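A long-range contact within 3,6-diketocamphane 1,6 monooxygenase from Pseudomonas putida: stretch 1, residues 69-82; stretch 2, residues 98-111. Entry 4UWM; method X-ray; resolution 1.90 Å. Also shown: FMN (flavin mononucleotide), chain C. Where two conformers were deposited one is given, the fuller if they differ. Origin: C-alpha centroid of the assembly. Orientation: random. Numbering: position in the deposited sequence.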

# COMPACT_ATOMS: atom_id res chain seq x y z
N LYS A 69 -11.00 -15.77 0.04
CA LYS A 69 -10.46 -17.09 0.37
C LYS A 69 -9.58 -17.67 -0.73
O LYS A 69 -8.51 -18.17 -0.47
CB LYS A 69 -11.60 -18.07 0.71
CG LYS A 69 -12.03 -18.07 2.17
CD LYS A 69 -13.47 -17.59 2.36
CE LYS A 69 -13.57 -16.10 2.62
NZ LYS A 69 -14.96 -15.71 2.97
N ASN A 70 -10.05 -17.61 -1.97
CA ASN A 70 -9.37 -18.29 -3.06
C ASN A 70 -8.80 -17.44 -4.17
O ASN A 70 -7.83 -17.84 -4.80
CB ASN A 70 -10.31 -19.31 -3.72
CG ASN A 70 -10.94 -20.24 -2.71
OD1 ASN A 70 -10.25 -20.88 -1.92
ND2 ASN A 70 -12.25 -20.30 -2.70
N ILE A 71 -9.43 -16.31 -4.47
CA ILE A 71 -9.04 -15.52 -5.63
C ILE A 71 -7.57 -15.08 -5.47
O ILE A 71 -7.12 -14.84 -4.35
CB ILE A 71 -10.01 -14.32 -5.82
CG1 ILE A 71 -9.91 -13.75 -7.24
CG2 ILE A 71 -9.86 -13.29 -4.69
CD1 ILE A 71 -11.12 -12.91 -7.63
N LYS A 72 -6.85 -15.04 -6.59
CA LYS A 72 -5.47 -14.57 -6.64
C LYS A 72 -5.46 -13.10 -7.12
O LYS A 72 -6.25 -12.72 -7.99
CB LYS A 72 -4.65 -15.41 -7.60
CG LYS A 72 -4.62 -16.91 -7.29
CD LYS A 72 -3.73 -17.60 -8.30
CE LYS A 72 -3.96 -19.10 -8.35
NZ LYS A 72 -2.98 -19.67 -9.31
N PHE A 73 -4.55 -12.30 -6.58
CA PHE A 73 -4.45 -10.88 -6.97
C PHE A 73 -3.17 -10.57 -7.71
O PHE A 73 -2.15 -11.18 -7.44
CB PHE A 73 -4.51 -9.99 -5.73
CG PHE A 73 -5.81 -10.05 -5.00
CD1 PHE A 73 -6.88 -9.25 -5.39
CD2 PHE A 73 -5.95 -10.88 -3.90
CE1 PHE A 73 -8.08 -9.29 -4.69
CE2 PHE A 73 -7.16 -10.92 -3.19
CZ PHE A 73 -8.22 -10.13 -3.59
N ALA A 74 -3.21 -9.61 -8.63
CA ALA A 74 -2.01 -9.11 -9.27
C ALA A 74 -2.13 -7.63 -9.56
O ALA A 74 -3.12 -7.20 -10.17
CB ALA A 74 -1.72 -9.86 -10.57
N PRO A 75 -1.10 -6.85 -9.18
CA PRO A 75 -1.00 -5.54 -9.81
C PRO A 75 -0.71 -5.75 -11.29
O PRO A 75 0.13 -6.60 -11.66
CB PRO A 75 0.21 -4.89 -9.09
CG PRO A 75 1.03 -6.04 -8.63
CD PRO A 75 0.06 -7.15 -8.32
N MET A 76 -1.40 -5.00 -12.14
CA MET A 76 -1.26 -5.16 -13.59
C MET A 76 -1.26 -3.81 -14.30
O MET A 76 -2.28 -3.40 -14.90
CB MET A 76 -2.38 -6.07 -14.13
CG MET A 76 -2.19 -6.51 -15.58
SD MET A 76 -0.66 -7.45 -15.80
CE MET A 76 -1.02 -8.87 -14.75
N ALA A 77 -0.14 -3.10 -14.27
CA ALA A 77 1.15 -3.56 -13.71
C ALA A 77 1.76 -2.54 -12.76
O ALA A 77 1.52 -1.33 -12.89
CB ALA A 77 2.13 -3.76 -14.87
N HIS A 78 2.59 -2.99 -11.83
CA HIS A 78 3.48 -2.02 -11.16
C HIS A 78 4.42 -1.41 -12.19
O HIS A 78 5.03 -2.13 -12.99
CB HIS A 78 4.30 -2.70 -10.06
CG HIS A 78 3.55 -2.93 -8.79
ND1 HIS A 78 2.76 -1.96 -8.20
CD2 HIS A 78 3.54 -3.99 -7.95
CE1 HIS A 78 2.26 -2.45 -7.07
NE2 HIS A 78 2.70 -3.68 -6.90
N LEU A 79 4.51 -0.09 -12.20
CA LEU A 79 5.37 0.60 -13.15
C LEU A 79 6.75 0.76 -12.49
O LEU A 79 6.98 1.66 -11.68
CB LEU A 79 4.76 1.95 -13.57
CG LEU A 79 3.32 1.79 -14.14
CD1 LEU A 79 2.76 3.11 -14.61
CD2 LEU A 79 3.33 0.78 -15.30
N LEU A 80 7.65 -0.15 -12.83
CA LEU A 80 9.00 -0.20 -12.20
C LEU A 80 9.82 1.07 -12.25
O LEU A 80 10.54 1.35 -11.28
CB LEU A 80 9.80 -1.39 -12.72
CG LEU A 80 9.14 -2.77 -12.66
CD1 LEU A 80 10.17 -3.86 -12.92
CD2 LEU A 80 8.42 -3.03 -11.36
N PRO A 81 9.72 1.88 -13.33
CA PRO A 81 10.49 3.13 -13.33
C PRO A 81 10.08 4.17 -12.28
O PRO A 81 10.80 5.14 -12.05
CB PRO A 81 10.26 3.68 -14.74
CG PRO A 81 9.88 2.48 -15.57
CD PRO A 81 9.05 1.65 -14.63
N HIS A 82 8.95 3.95 -11.60
CA HIS A 82 8.38 4.98 -10.72
C HIS A 82 8.69 4.79 -9.21
O HIS A 82 8.24 5.60 -8.39
CB HIS A 82 6.83 5.05 -10.90
CG HIS A 82 6.37 5.49 -12.25
ND1 HIS A 82 5.03 5.49 -12.60
CD2 HIS A 82 7.05 5.90 -13.35
CE1 HIS A 82 4.90 5.92 -13.85
NE2 HIS A 82 6.11 6.18 -14.33
N ILE A 98 1.21 -12.15 2.99
CA ILE A 98 -0.10 -11.91 3.63
C ILE A 98 -1.17 -12.75 2.92
O ILE A 98 -2.05 -13.31 3.57
CB ILE A 98 -0.50 -10.40 3.58
CG1 ILE A 98 0.48 -9.56 4.43
CG2 ILE A 98 -1.92 -10.19 4.08
CD1 ILE A 98 0.36 -8.05 4.20
N LEU A 99 -1.07 -12.82 1.59
CA LEU A 99 -1.99 -13.57 0.74
C LEU A 99 -1.69 -15.09 0.68
O LEU A 99 -2.37 -15.83 -0.02
CB LEU A 99 -1.90 -13.01 -0.67
CG LEU A 99 -2.61 -11.66 -0.83
CD1 LEU A 99 -2.15 -10.97 -2.09
CD2 LEU A 99 -4.13 -11.87 -0.84
N GLU A 100 -0.63 -15.52 1.36
CA GLU A 100 -0.20 -16.92 1.31
C GLU A 100 -0.04 -17.41 -0.13
O GLU A 100 -0.45 -18.51 -0.48
CB GLU A 100 -1.16 -17.80 2.13
CG GLU A 100 -1.15 -17.36 3.58
CD GLU A 100 -2.13 -18.09 4.46
OE1 GLU A 100 -3.27 -18.37 4.03
OE2 GLU A 100 -1.77 -18.36 5.61
N GLY A 101 0.55 -16.56 -0.97
CA GLY A 101 0.86 -16.89 -2.35
C GLY A 101 -0.26 -16.76 -3.37
O GLY A 101 -0.05 -17.08 -4.54
N ARG A 102 -1.44 -16.30 -2.94
CA ARG A 102 -2.53 -15.98 -3.87
C ARG A 102 -2.22 -14.66 -4.53
O ARG A 102 -2.99 -13.70 -4.38
CB ARG A 102 -3.88 -15.86 -3.16
CG ARG A 102 -4.35 -17.08 -2.39
CD ARG A 102 -5.74 -16.88 -1.81
NE ARG A 102 -5.81 -15.99 -0.65
CZ ARG A 102 -6.63 -14.93 -0.53
NH1 ARG A 102 -7.48 -14.59 -1.50
NH2 ARG A 102 -6.62 -14.24 0.59
N TYR A 103 -1.11 -14.62 -5.28
CA TYR A 103 -0.56 -13.36 -5.74
C TYR A 103 0.28 -13.64 -6.96
O TYR A 103 0.93 -14.67 -7.02
CB TYR A 103 0.31 -12.74 -4.60
CG TYR A 103 1.00 -11.47 -5.00
CD1 TYR A 103 2.26 -11.51 -5.61
CD2 TYR A 103 0.40 -10.23 -4.80
CE1 TYR A 103 2.88 -10.36 -6.02
CE2 TYR A 103 1.03 -9.06 -5.21
CZ TYR A 103 2.27 -9.14 -5.80
OH TYR A 103 2.91 -8.00 -6.23
N PHE A 104 0.25 -12.74 -7.94
CA PHE A 104 1.32 -12.71 -8.94
C PHE A 104 1.58 -11.27 -9.33
O PHE A 104 0.80 -10.38 -8.98
CB PHE A 104 1.09 -13.66 -10.15
CG PHE A 104 -0.15 -13.37 -10.96
CD1 PHE A 104 -1.41 -13.77 -10.51
CD2 PHE A 104 -0.05 -12.73 -12.20
CE1 PHE A 104 -2.55 -13.52 -11.26
CE2 PHE A 104 -1.19 -12.46 -12.96
CZ PHE A 104 -2.43 -12.88 -12.48
N LEU A 105 2.68 -11.04 -10.04
CA LEU A 105 3.20 -9.70 -10.25
C LEU A 105 3.24 -9.28 -11.71
O LEU A 105 4.03 -9.81 -12.51
CB LEU A 105 4.61 -9.59 -9.62
CG LEU A 105 5.45 -8.36 -9.94
CD1 LEU A 105 4.85 -7.10 -9.31
CD2 LEU A 105 6.90 -8.58 -9.44
N GLY A 106 2.44 -8.27 -12.05
CA GLY A 106 2.58 -7.63 -13.35
C GLY A 106 3.60 -6.52 -13.27
O GLY A 106 3.56 -5.71 -12.34
N ILE A 107 4.52 -6.47 -14.24
CA ILE A 107 5.48 -5.35 -14.34
C ILE A 107 5.35 -4.62 -15.66
O ILE A 107 4.94 -5.22 -16.65
CB ILE A 107 6.94 -5.81 -14.15
CG1 ILE A 107 7.38 -6.73 -15.32
CG2 ILE A 107 7.10 -6.50 -12.81
CD1 ILE A 107 8.88 -7.00 -15.37
N GLY A 108 5.66 -3.33 -15.70
CA GLY A 108 5.65 -2.60 -16.95
C GLY A 108 6.38 -1.29 -16.86
O GLY A 108 6.83 -0.91 -15.78
N ALA A 109 6.47 -0.60 -17.99
CA ALA A 109 7.21 0.66 -18.13
C ALA A 109 6.34 1.86 -17.87
O ALA A 109 6.82 2.88 -17.39
CB ALA A 109 7.81 0.77 -19.53
N GLY A 110 5.07 1.76 -18.26
CA GLY A 110 4.14 2.90 -18.22
C GLY A 110 4.02 3.58 -19.59
O GLY A 110 5.01 3.99 -20.19
N ALA A 111 2.78 3.72 -20.05
CA ALA A 111 2.46 4.27 -21.37
C ALA A 111 1.96 5.71 -21.32
O ALA A 111 1.56 6.24 -22.35
CB ALA A 111 1.41 3.38 -22.03
N1 FMN C . -0.85 -2.11 -19.58
C2 FMN C . -0.85 -2.75 -18.38
O2 FMN C . 0.24 -2.98 -17.80
N3 FMN C . -1.98 -3.16 -17.77
C4 FMN C . -3.19 -2.97 -18.31
O4 FMN C . -4.20 -3.37 -17.70
C4A FMN C . -3.29 -2.27 -19.62
N5 FMN C . -4.47 -2.03 -20.23
C5A FMN C . -4.54 -1.40 -21.43
C6 FMN C . -5.78 -1.18 -22.03
C7 FMN C . -5.87 -0.53 -23.26
C7M FMN C . -7.22 -0.30 -23.89
C8 FMN C . -4.62 -0.08 -23.94
C8M FMN C . -4.66 0.63 -25.27
C9 FMN C . -3.38 -0.30 -23.34
C9A FMN C . -3.29 -0.95 -22.11
N10 FMN C . -2.03 -1.19 -21.51
C10 FMN C . -2.00 -1.85 -20.25
C1' FMN C . -0.78 -0.73 -22.15
C2' FMN C . -0.11 -1.84 -22.95
O2' FMN C . -0.06 -3.01 -22.13
C3' FMN C . 1.30 -1.44 -23.37
O3' FMN C . 1.24 -0.86 -24.68
C4' FMN C . 2.24 -2.65 -23.33
O4' FMN C . 2.65 -2.91 -21.98
C5' FMN C . 3.47 -2.48 -24.22
O5' FMN C . 3.13 -3.12 -25.44
P FMN C . 4.20 -3.51 -26.57
O1P FMN C . 5.45 -3.95 -25.89
O2P FMN C . 3.46 -4.62 -27.26
O3P FMN C . 4.33 -2.23 -27.36
O HOH W 1 2.11 -5.66 -5.08
O HOH W 2 6.11 5.59 -16.97

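The two stretches run side by side, hydrogen-bonded through their backbones in two short ladders whose register slips by one residue between them. The first rule appears at the start of stretch 1, where no strand has yet formed and a single arginine does the joining. R102 lays its side chain along the K69–I71 backbone: R102 CD sits 3.3 Å from K69 O, and R102 NH1 donates to I71 O at 2.9 Å in a hydrogen bond near the guanidinium plane. The cationic side chain thus bonds one backbone carbonyl, I71 O, while K69 O only lies over one face of the guanidinium.

At F73 the backbones take over. F73 N donates to R102 O (3.0 Å), and F73 O accepts from F104 N (2.9 Å), so one residue grips both sides of Y103 in a single bridge. The F73 ring meets L99, F73 CD2 to L99 CD2 at 3.7 Å, an apolar contact with the residue that opens the type I' turn leading to R102.

A74 points toward stretch 2 and shows what a small side chain can do: A74 CB sits 3.5 Å from the centroid of the F104 ring, nearly on the ring normal, a CH-pi contact. P75, lacking an amide hydrogen, contributes its carbonyl, taking a bond from G106 N to P75 O (2.9 Å). Its ring packs on Y103 (P75 CD to Y103 CE2, 3.8 Å) and on L105 (P75 CG to L105 CD1, 4.0 Å).

The cis peptide between M76 and A77 falls in the loop between the ladders. M76 O accepts from FMN N3 at 2.9 Å, while M76 CE reaches back to F104 CE2 (4.0 Å). G106 has no room for a side chain: an ideal CB there would clash with P75 O and M76 SD.

The second ladder is parallel. H78 N donates to G106 O (2.9 Å) and H78 O accepts from G108 N (3.0 Å), bracketing I107 as F73 brackets Y103. The edge of the H78 ring meets L105, with H78 CD2 3.6 Å from L105 CD1, and a water joins H78 NE2 (2.8 Å) to Y103 OH (2.7 Å), bridging two polar groups too far apart to bond directly.

L79 CD2 comes to 3.6 Å from G110 N; G110's backbone angles and the tight approach of L79 CD1 to an ideal CB both suit glycine. L80 N closes the ladder on G108 O (3.2 Å), and L80 CD1 packs 4.0 Å from I107 CB. A second water links A109 O to H82 NE2.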